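Local coordinates for protein glutathione s-transferase S2 (Nilaparvata lugens, PDB 5H5L) that acts as a glutathione-dependent prostaglandin D synthase of the sigma class of glutathione transferases, and probably also conjugates glutathione to electrophilic substrates, at residues Ala68-Ala78 and Lys148-Phe156; Phe95-Trp105 and Ile159-Trp167. One frame throughout, in Å; residues are numbered along the deposited sequence.

Overall arrangement
Helix 151-164 serves both contacts, its start in contact 1 and its later turns in contact 2. Contact 1 docks it against helix 64-75 of the thioredoxin-like N-terminal domain; contact 2 lies within the all-helical C-terminal domain, against helix 82-106. Both are largely buried, although contact 2 reaches a more exposed end at Ile166. Their chemistry differs: contact 1 combines apolar packing with a backbone hydrogen bond and a helix cap where one helix ends and the other begins, whereas contact 2 joins helix 82-106 to helix 151-164 and the residues just after it, through side chains alone. Near bound glutathione Tyr155 of contact 1 probably hydrogen-bonds Arg99 of contact 2, and Phe156 meets Phe95 edge to face.

Contact 1 (Ala68-Ala78 and Lys148-Phe156); sequences ARYLGKKAGLA and KLSWGDIYF
Trp151 holds CG between its own backbone N and carbonyl carbon (chi1 68°), which lays the indole along helix 68-75, while Arg69, with CG opposite its backbone N (chi1 -176°), runs beside it. Arg69 CA stands over the indole face, 3.8 Å from the centroid of the five-membered ring, in a CH-pi contact. Farther out, Arg69 NE lies 3.7 Å from Trp151 CZ2, the guanidinium turned 83° from the ring plane; NE is salt-bridged to Asp89, and NH1 to Asp89 of the second subunit. Gly72 CA is 3.7 Å from Trp151 CB, toward which any side chain on Gly72 would point and collide. Ala68 suits its place likewise, its short methyl touching both Trp151 CE3 and Tyr155 CD1. Past the Schellman turn at Gly76, Leu77 O accepts a hydrogen bond from Trp151 N at 2.8 Å, in the carbonyl plane. Leu77 CD1 meets Ile154 CD1 at 3.6 Å, and Leu77 CD2 meets Leu149 CD2 at 3.8 Å. With an alanine in place of Trp151, a gap would probably open against Ala68 and the CA, CB and CG of Arg69, where the indole had lain. Ser150 and Asp153 close a capping box: Ser150 N donates to Asp153 OD2 at 2.7 Å, and Asp153 N returns a weak bond to Ser150 OG. This cap starts a core helix at the interface between the two domains of the glutathione transferase fold.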
# COMPACT_ATOMS: atom_id res chain seq x y z
N ALA B 68 -7.46 5.55 5.73
CA ALA B 68 -7.98 6.63 4.89
C ALA B 68 -9.09 6.14 3.96
O ALA B 68 -10.11 6.82 3.78
CB ALA B 68 -6.83 7.23 4.09
N ARG B 69 -8.91 4.94 3.36
CA ARG B 69 -9.91 4.37 2.47
C ARG B 69 -11.20 4.07 3.23
O ARG B 69 -12.30 4.32 2.74
CB ARG B 69 -9.36 3.09 1.81
CG ARG B 69 -10.31 2.45 0.75
CD ARG B 69 -9.76 1.09 0.16
NE ARG B 69 -8.47 1.32 -0.51
CZ ARG B 69 -7.29 0.99 0.00
NH1 ARG B 69 -7.20 0.38 1.19
NH2 ARG B 69 -6.19 1.29 -0.67
N TYR B 70 -11.06 3.49 4.42
CA TYR B 70 -12.19 3.20 5.28
C TYR B 70 -12.98 4.46 5.60
O TYR B 70 -14.19 4.54 5.35
CB TYR B 70 -11.68 2.54 6.57
CG TYR B 70 -12.70 2.39 7.68
CD1 TYR B 70 -13.71 1.44 7.59
CD2 TYR B 70 -12.65 3.18 8.83
CE1 TYR B 70 -14.64 1.27 8.60
CE2 TYR B 70 -13.59 3.01 9.85
CZ TYR B 70 -14.57 2.04 9.72
OH TYR B 70 -15.50 1.81 10.68
N LEU B 71 -12.30 5.49 6.11
CA LEU B 71 -12.97 6.78 6.33
C LEU B 71 -13.50 7.39 5.04
O LEU B 71 -14.58 7.99 5.01
CB LEU B 71 -12.04 7.73 7.02
CG LEU B 71 -11.52 7.17 8.33
CD1 LEU B 71 -10.48 8.07 8.89
CD2 LEU B 71 -12.65 7.00 9.32
N GLY B 72 -12.80 7.17 3.93
CA GLY B 72 -13.31 7.65 2.65
C GLY B 72 -14.64 7.02 2.31
O GLY B 72 -15.54 7.71 1.81
N LYS B 73 -14.78 5.71 2.54
CA LYS B 73 -16.07 5.06 2.34
C LYS B 73 -17.11 5.69 3.24
O LYS B 73 -18.23 5.97 2.81
CB LYS B 73 -16.02 3.56 2.66
CG LYS B 73 -15.25 2.67 1.71
CD LYS B 73 -16.04 2.43 0.46
CE LYS B 73 -15.21 1.63 -0.54
NZ LYS B 73 -15.90 1.53 -1.87
N LYS B 74 -16.77 5.89 4.51
CA LYS B 74 -17.72 6.50 5.43
C LYS B 74 -18.09 7.90 4.99
O LYS B 74 -19.22 8.34 5.24
CB LYS B 74 -17.16 6.54 6.86
CG LYS B 74 -16.95 5.15 7.48
CD LYS B 74 -17.10 5.08 8.96
CE LYS B 74 -18.39 4.34 9.31
NZ LYS B 74 -18.24 2.86 9.25
N ALA B 75 -17.18 8.60 4.32
CA ALA B 75 -17.37 10.00 3.93
C ALA B 75 -18.06 10.16 2.60
O ALA B 75 -18.32 11.29 2.19
CB ALA B 75 -16.04 10.73 3.90
N GLY B 76 -18.34 9.08 1.89
CA GLY B 76 -18.79 9.19 0.52
C GLY B 76 -17.75 9.69 -0.46
O GLY B 76 -18.11 10.31 -1.48
N LEU B 77 -16.47 9.48 -0.17
CA LEU B 77 -15.37 9.89 -1.04
C LEU B 77 -14.61 8.70 -1.61
O LEU B 77 -13.38 8.74 -1.73
CB LEU B 77 -14.42 10.79 -0.27
CG LEU B 77 -14.99 12.11 0.24
CD1 LEU B 77 -13.86 12.85 0.86
CD2 LEU B 77 -15.65 12.95 -0.86
N ALA B 78 -15.32 7.62 -1.94
CA ALA B 78 -14.73 6.47 -2.60
C ALA B 78 -15.39 6.26 -3.96
O ALA B 78 -16.04 7.17 -4.47
CB ALA B 78 -14.84 5.20 -1.74
N LYS B 148 -13.70 13.15 -9.81
CA LYS B 148 -14.39 13.64 -8.63
C LYS B 148 -13.52 13.45 -7.39
O LYS B 148 -12.60 12.61 -7.37
CB LYS B 148 -15.76 12.96 -8.43
CG LYS B 148 -15.72 11.44 -8.30
CD LYS B 148 -17.13 10.79 -8.35
CE LYS B 148 -17.04 9.28 -8.25
NZ LYS B 148 -18.29 8.49 -8.46
N LEU B 149 -13.82 14.24 -6.37
CA LEU B 149 -13.08 14.23 -5.11
C LEU B 149 -13.09 12.83 -4.48
O LEU B 149 -14.14 12.19 -4.38
CB LEU B 149 -13.67 15.23 -4.13
CG LEU B 149 -12.90 15.38 -2.81
CD1 LEU B 149 -11.61 16.16 -3.03
CD2 LEU B 149 -13.72 16.06 -1.77
N SER B 150 -11.93 12.37 -4.05
CA SER B 150 -11.83 11.09 -3.37
C SER B 150 -10.98 11.22 -2.11
O SER B 150 -10.29 12.22 -1.89
CB SER B 150 -11.24 10.02 -4.29
OG SER B 150 -9.85 10.19 -4.54
N TRP B 151 -11.02 10.16 -1.27
CA TRP B 151 -10.09 10.07 -0.14
C TRP B 151 -8.66 10.09 -0.64
O TRP B 151 -7.76 10.56 0.06
CB TRP B 151 -10.36 8.78 0.69
CG TRP B 151 -10.02 7.52 -0.04
CD1 TRP B 151 -10.86 6.77 -0.82
CD2 TRP B 151 -8.75 6.87 -0.08
NE1 TRP B 151 -10.20 5.69 -1.33
CE2 TRP B 151 -8.90 5.73 -0.89
CE3 TRP B 151 -7.50 7.14 0.49
CZ2 TRP B 151 -7.87 4.87 -1.15
CZ3 TRP B 151 -6.46 6.28 0.23
CH2 TRP B 151 -6.63 5.16 -0.59
N GLY B 152 -8.44 9.61 -1.85
CA GLY B 152 -7.12 9.68 -2.43
C GLY B 152 -6.60 11.11 -2.55
O GLY B 152 -5.43 11.38 -2.26
N ASP B 153 -7.44 12.03 -3.02
CA ASP B 153 -7.03 13.43 -3.09
C ASP B 153 -6.60 13.96 -1.73
O ASP B 153 -5.60 14.67 -1.59
CB ASP B 153 -8.18 14.29 -3.65
CG ASP B 153 -8.63 13.86 -5.03
OD1 ASP B 153 -7.77 13.75 -5.92
OD2 ASP B 153 -9.84 13.58 -5.21
N ILE B 154 -7.35 13.61 -0.70
CA ILE B 154 -7.06 14.10 0.63
C ILE B 154 -5.78 13.49 1.17
O ILE B 154 -4.96 14.19 1.76
CB ILE B 154 -8.29 13.82 1.50
CG1 ILE B 154 -9.42 14.76 1.01
CG2 ILE B 154 -8.00 14.07 2.97
CD1 ILE B 154 -10.77 14.48 1.60
N TYR B 155 -5.56 12.20 0.93
CA TYR B 155 -4.32 11.57 1.35
C TYR B 155 -3.13 12.21 0.63
O TYR B 155 -2.13 12.56 1.26
CB TYR B 155 -4.44 10.07 1.05
CG TYR B 155 -3.34 9.20 1.60
CD1 TYR B 155 -3.50 8.54 2.81
CD2 TYR B 155 -2.18 8.97 0.87
CE1 TYR B 155 -2.52 7.69 3.30
CE2 TYR B 155 -1.20 8.13 1.36
CZ TYR B 155 -1.39 7.50 2.59
OH TYR B 155 -0.41 6.67 3.07
N PHE B 156 -3.25 12.37 -0.68
CA PHE B 156 -2.18 12.91 -1.52
C PHE B 156 -1.77 14.32 -1.07
O PHE B 156 -0.59 14.59 -0.80
CB PHE B 156 -2.71 12.86 -2.96
CG PHE B 156 -1.80 13.39 -4.03
CD1 PHE B 156 -0.58 12.79 -4.31
CD2 PHE B 156 -2.23 14.40 -4.86
CE1 PHE B 156 0.22 13.27 -5.37
CE2 PHE B 156 -1.44 14.85 -5.90
CZ PHE B 156 -0.24 14.30 -6.15
O HOH W 1 -14.81 9.62 -5.17

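Contact 2 (Phe95-Trp105 and Ile159-Trp167); sequences FNDFRSSISKW and ILEFMTTIW. With GSH (glutathione), chain C.
Met163 reaches from helix 159-164 toward Ile102 and Phe98 of helix 95-105. Its CB points toward helix 95-105, and CG follows, 3.8 Å from Ile102 CD1. The sulfur comes next: SD lies a short 3.3 Å from Ile102 CD1 and 3.8 Å from Phe98 CE2, meeting the phenyl ring at its edge in a Met-aromatic contact. A bend at the last torsion (chi3 53°) keeps the methyl close by, CE lying near Ile102 CD1 and 4.0 Å from Phe98 CZ. The long, unbranched chain suits segments whose helix axes come no nearer than 12.5 Å, and the polarisable sulfur suits the aromatic edge. On one flank the edge of Phe95 receives Ile159 CG2, 3.6 Å from its CZ, and Leu160 CD2. On the other, Trp167 CH2 lies over one face of Trp105, 3.5 Å from its CZ3, with the six-membered rings inclined at 51°. No hydrogen bond crosses this contact. Arg99 probably hydrogen-bonds Tyr155 and touches one glutathione; both carboxylate oxygens of Asp97 accept from the amino nitrogen N1 of another, held by the second subunit. Apolar packing thus fixes the helix that brings Asp97 to one glutathione and Arg99 to the other.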
# COMPACT_ATOMS: atom_id res chain seq x y z
N PHE B 95 1.61 6.66 -5.53
CA PHE B 95 2.10 7.73 -4.67
C PHE B 95 2.92 7.16 -3.52
O PHE B 95 3.96 7.72 -3.14
CB PHE B 95 0.93 8.56 -4.14
CG PHE B 95 1.33 9.65 -3.22
CD1 PHE B 95 2.13 10.68 -3.66
CD2 PHE B 95 0.87 9.68 -1.92
CE1 PHE B 95 2.48 11.69 -2.82
CE2 PHE B 95 1.23 10.71 -1.05
CZ PHE B 95 2.01 11.71 -1.50
N ASN B 96 2.49 6.03 -2.96
CA ASN B 96 3.24 5.49 -1.83
C ASN B 96 4.57 4.90 -2.30
O ASN B 96 5.56 5.00 -1.57
CB ASN B 96 2.40 4.46 -1.08
CG ASN B 96 1.29 5.11 -0.23
OD1 ASN B 96 1.38 6.27 0.16
ND2 ASN B 96 0.25 4.37 0.04
N ASP B 97 4.64 4.36 -3.52
CA ASP B 97 5.92 3.97 -4.09
C ASP B 97 6.83 5.18 -4.21
O ASP B 97 8.01 5.12 -3.85
CB ASP B 97 5.73 3.36 -5.48
CG ASP B 97 5.22 1.95 -5.46
OD1 ASP B 97 5.29 1.29 -4.40
OD2 ASP B 97 4.76 1.50 -6.53
N PHE B 98 6.29 6.30 -4.70
CA PHE B 98 7.07 7.54 -4.75
C PHE B 98 7.59 7.90 -3.38
O PHE B 98 8.79 8.17 -3.20
CB PHE B 98 6.23 8.70 -5.26
CG PHE B 98 6.81 10.06 -4.92
CD1 PHE B 98 7.96 10.50 -5.55
CD2 PHE B 98 6.24 10.86 -3.97
CE1 PHE B 98 8.51 11.75 -5.25
CE2 PHE B 98 6.77 12.09 -3.66
CZ PHE B 98 7.92 12.54 -4.30
N ARG B 99 6.71 7.92 -2.38
CA ARG B 99 7.17 8.49 -1.13
C ARG B 99 8.13 7.56 -0.40
O ARG B 99 8.84 8.02 0.50
CB ARG B 99 6.00 8.91 -0.25
CG ARG B 99 5.31 7.89 0.49
CD ARG B 99 4.20 8.60 1.33
NE ARG B 99 3.18 7.64 1.77
CZ ARG B 99 3.40 6.71 2.69
NH1 ARG B 99 4.59 6.63 3.27
NH2 ARG B 99 2.44 5.84 3.02
N SER B 100 8.25 6.31 -0.85
CA SER B 100 9.32 5.46 -0.36
C SER B 100 10.68 6.10 -0.60
O SER B 100 11.58 5.95 0.23
CB SER B 100 9.26 4.11 -1.03
OG SER B 100 10.46 3.43 -0.81
N SER B 101 10.83 6.81 -1.72
CA SER B 101 12.06 7.54 -2.01
C SER B 101 12.31 8.61 -0.97
O SER B 101 13.45 8.83 -0.52
CB SER B 101 11.99 8.14 -3.41
OG SER B 101 12.65 7.29 -4.31
N ILE B 102 11.28 9.33 -0.58
CA ILE B 102 11.45 10.32 0.47
C ILE B 102 11.89 9.66 1.76
O ILE B 102 12.67 10.24 2.52
CB ILE B 102 10.17 11.14 0.66
CG1 ILE B 102 9.79 11.82 -0.65
CG2 ILE B 102 10.37 12.19 1.74
CD1 ILE B 102 8.46 12.49 -0.60
N SER B 103 11.40 8.45 2.04
CA SER B 103 11.75 7.78 3.30
C SER B 103 13.22 7.38 3.29
O SER B 103 13.92 7.56 4.29
CB SER B 103 10.85 6.56 3.53
OG SER B 103 9.48 6.94 3.62
N LYS B 104 13.70 6.82 2.18
CA LYS B 104 15.11 6.50 2.04
C LYS B 104 15.98 7.72 2.34
O LYS B 104 16.93 7.66 3.13
CB LYS B 104 15.37 5.97 0.62
CG LYS B 104 16.84 5.87 0.16
CD LYS B 104 17.45 4.50 0.37
CE LYS B 104 18.96 4.52 0.18
NZ LYS B 104 19.60 3.24 0.56
N TRP B 105 15.65 8.86 1.73
CA TRP B 105 16.40 10.08 1.97
C TRP B 105 16.31 10.51 3.43
O TRP B 105 17.30 10.97 4.01
CB TRP B 105 15.90 11.18 1.05
CG TRP B 105 16.40 12.53 1.45
CD1 TRP B 105 17.63 13.07 1.15
CD2 TRP B 105 15.70 13.51 2.21
NE1 TRP B 105 17.73 14.32 1.70
CE2 TRP B 105 16.57 14.62 2.35
CE3 TRP B 105 14.43 13.57 2.80
CZ2 TRP B 105 16.20 15.76 3.05
CZ3 TRP B 105 14.07 14.70 3.49
CH2 TRP B 105 14.95 15.79 3.61
N ILE B 159 -0.19 14.73 2.52
CA ILE B 159 1.20 14.32 2.59
C ILE B 159 2.09 15.24 1.76
O ILE B 159 3.21 15.56 2.17
CB ILE B 159 1.31 12.83 2.17
CG1 ILE B 159 0.66 11.97 3.28
CG2 ILE B 159 2.74 12.42 1.95
CD1 ILE B 159 0.55 10.52 2.99
N LEU B 160 1.63 15.72 0.60
CA LEU B 160 2.43 16.68 -0.17
C LEU B 160 2.69 17.96 0.62
O LEU B 160 3.77 18.56 0.53
CB LEU B 160 1.75 17.02 -1.49
CG LEU B 160 1.79 15.96 -2.58
CD1 LEU B 160 1.20 16.51 -3.84
CD2 LEU B 160 3.19 15.44 -2.84
N GLU B 161 1.70 18.40 1.40
CA GLU B 161 1.88 19.56 2.26
C GLU B 161 3.07 19.37 3.18
O GLU B 161 3.88 20.28 3.37
CB GLU B 161 0.59 19.80 3.04
CG GLU B 161 0.73 20.63 4.29
CD GLU B 161 -0.61 20.90 4.91
OE1 GLU B 161 -0.88 20.38 6.01
OE2 GLU B 161 -1.42 21.60 4.27
N PHE B 162 3.22 18.17 3.73
CA PHE B 162 4.39 17.89 4.53
C PHE B 162 5.67 18.09 3.72
O PHE B 162 6.65 18.61 4.24
CB PHE B 162 4.31 16.46 5.06
CG PHE B 162 5.40 16.10 6.02
CD1 PHE B 162 5.26 16.38 7.36
CD2 PHE B 162 6.57 15.49 5.57
CE1 PHE B 162 6.27 16.04 8.26
CE2 PHE B 162 7.58 15.15 6.46
CZ PHE B 162 7.42 15.43 7.81
N MET B 163 5.68 17.67 2.46
CA MET B 163 6.87 17.89 1.66
C MET B 163 7.16 19.37 1.46
O MET B 163 8.32 19.78 1.41
CB MET B 163 6.72 17.24 0.30
CG MET B 163 6.71 15.72 0.31
SD MET B 163 6.54 15.08 -1.36
CE MET B 163 7.86 15.92 -2.22
N THR B 164 6.11 20.17 1.29
CA THR B 164 6.31 21.60 1.13
C THR B 164 7.01 22.21 2.34
O THR B 164 7.65 23.25 2.21
CB THR B 164 4.97 22.27 0.86
OG1 THR B 164 4.42 21.74 -0.35
CG2 THR B 164 5.13 23.73 0.63
N THR B 165 6.99 21.56 3.51
CA THR B 165 7.72 22.12 4.64
C THR B 165 9.23 21.94 4.50
O THR B 165 9.98 22.66 5.17
CB THR B 165 7.25 21.49 5.95
OG1 THR B 165 7.66 20.13 6.02
CG2 THR B 165 5.72 21.61 6.09
N ILE B 166 9.68 21.02 3.65
CA ILE B 166 11.10 20.82 3.33
C ILE B 166 11.50 21.51 2.02
O ILE B 166 12.48 22.25 1.97
CB ILE B 166 11.42 19.31 3.26
CG1 ILE B 166 11.08 18.63 4.59
CG2 ILE B 166 12.90 19.10 2.86
CD1 ILE B 166 11.94 19.06 5.75
N TRP B 167 10.77 21.24 0.95
CA TRP B 167 11.04 21.82 -0.36
C TRP B 167 9.84 22.70 -0.70
O TRP B 167 8.82 22.22 -1.21
CB TRP B 167 11.30 20.71 -1.39
CG TRP B 167 12.39 19.75 -0.98
CD1 TRP B 167 13.74 19.97 -1.06
CD2 TRP B 167 12.23 18.42 -0.46
NE1 TRP B 167 14.42 18.88 -0.61
CE2 TRP B 167 13.53 17.91 -0.23
CE3 TRP B 167 11.13 17.61 -0.17
CZ2 TRP B 167 13.76 16.63 0.28
CZ3 TRP B 167 11.35 16.34 0.34
CH2 TRP B 167 12.66 15.86 0.56
N1 GSH C . 4.01 -1.22 -5.42
CA1 GSH C . 4.26 -1.93 -6.66
C1 GSH C . 3.32 -3.13 -6.79
O11 GSH C . 2.94 -3.58 -7.91
O12 GSH C . 2.98 -3.68 -5.71
CB1 GSH C . 5.70 -2.53 -6.59
CG1 GSH C . 6.05 -3.00 -7.99
CD1 GSH C . 7.54 -3.40 -8.04
OE1 GSH C . 8.28 -3.20 -7.14
N2 GSH C . 7.94 -4.05 -9.28
CA2 GSH C . 9.28 -4.54 -9.52
C2 GSH C . 9.78 -4.02 -10.87
O2 GSH C . 9.04 -3.77 -11.75
CB2 GSH C . 9.19 -6.04 -9.68
SG2 GSH C . 8.45 -6.91 -8.28
N3 GSH C . 11.22 -3.95 -11.04
CA3 GSH C . 11.81 -3.57 -12.30
C3 GSH C . 12.23 -2.12 -12.28
O31 GSH C . 12.86 -1.70 -13.28
O32 GSH C . 11.94 -1.38 -11.30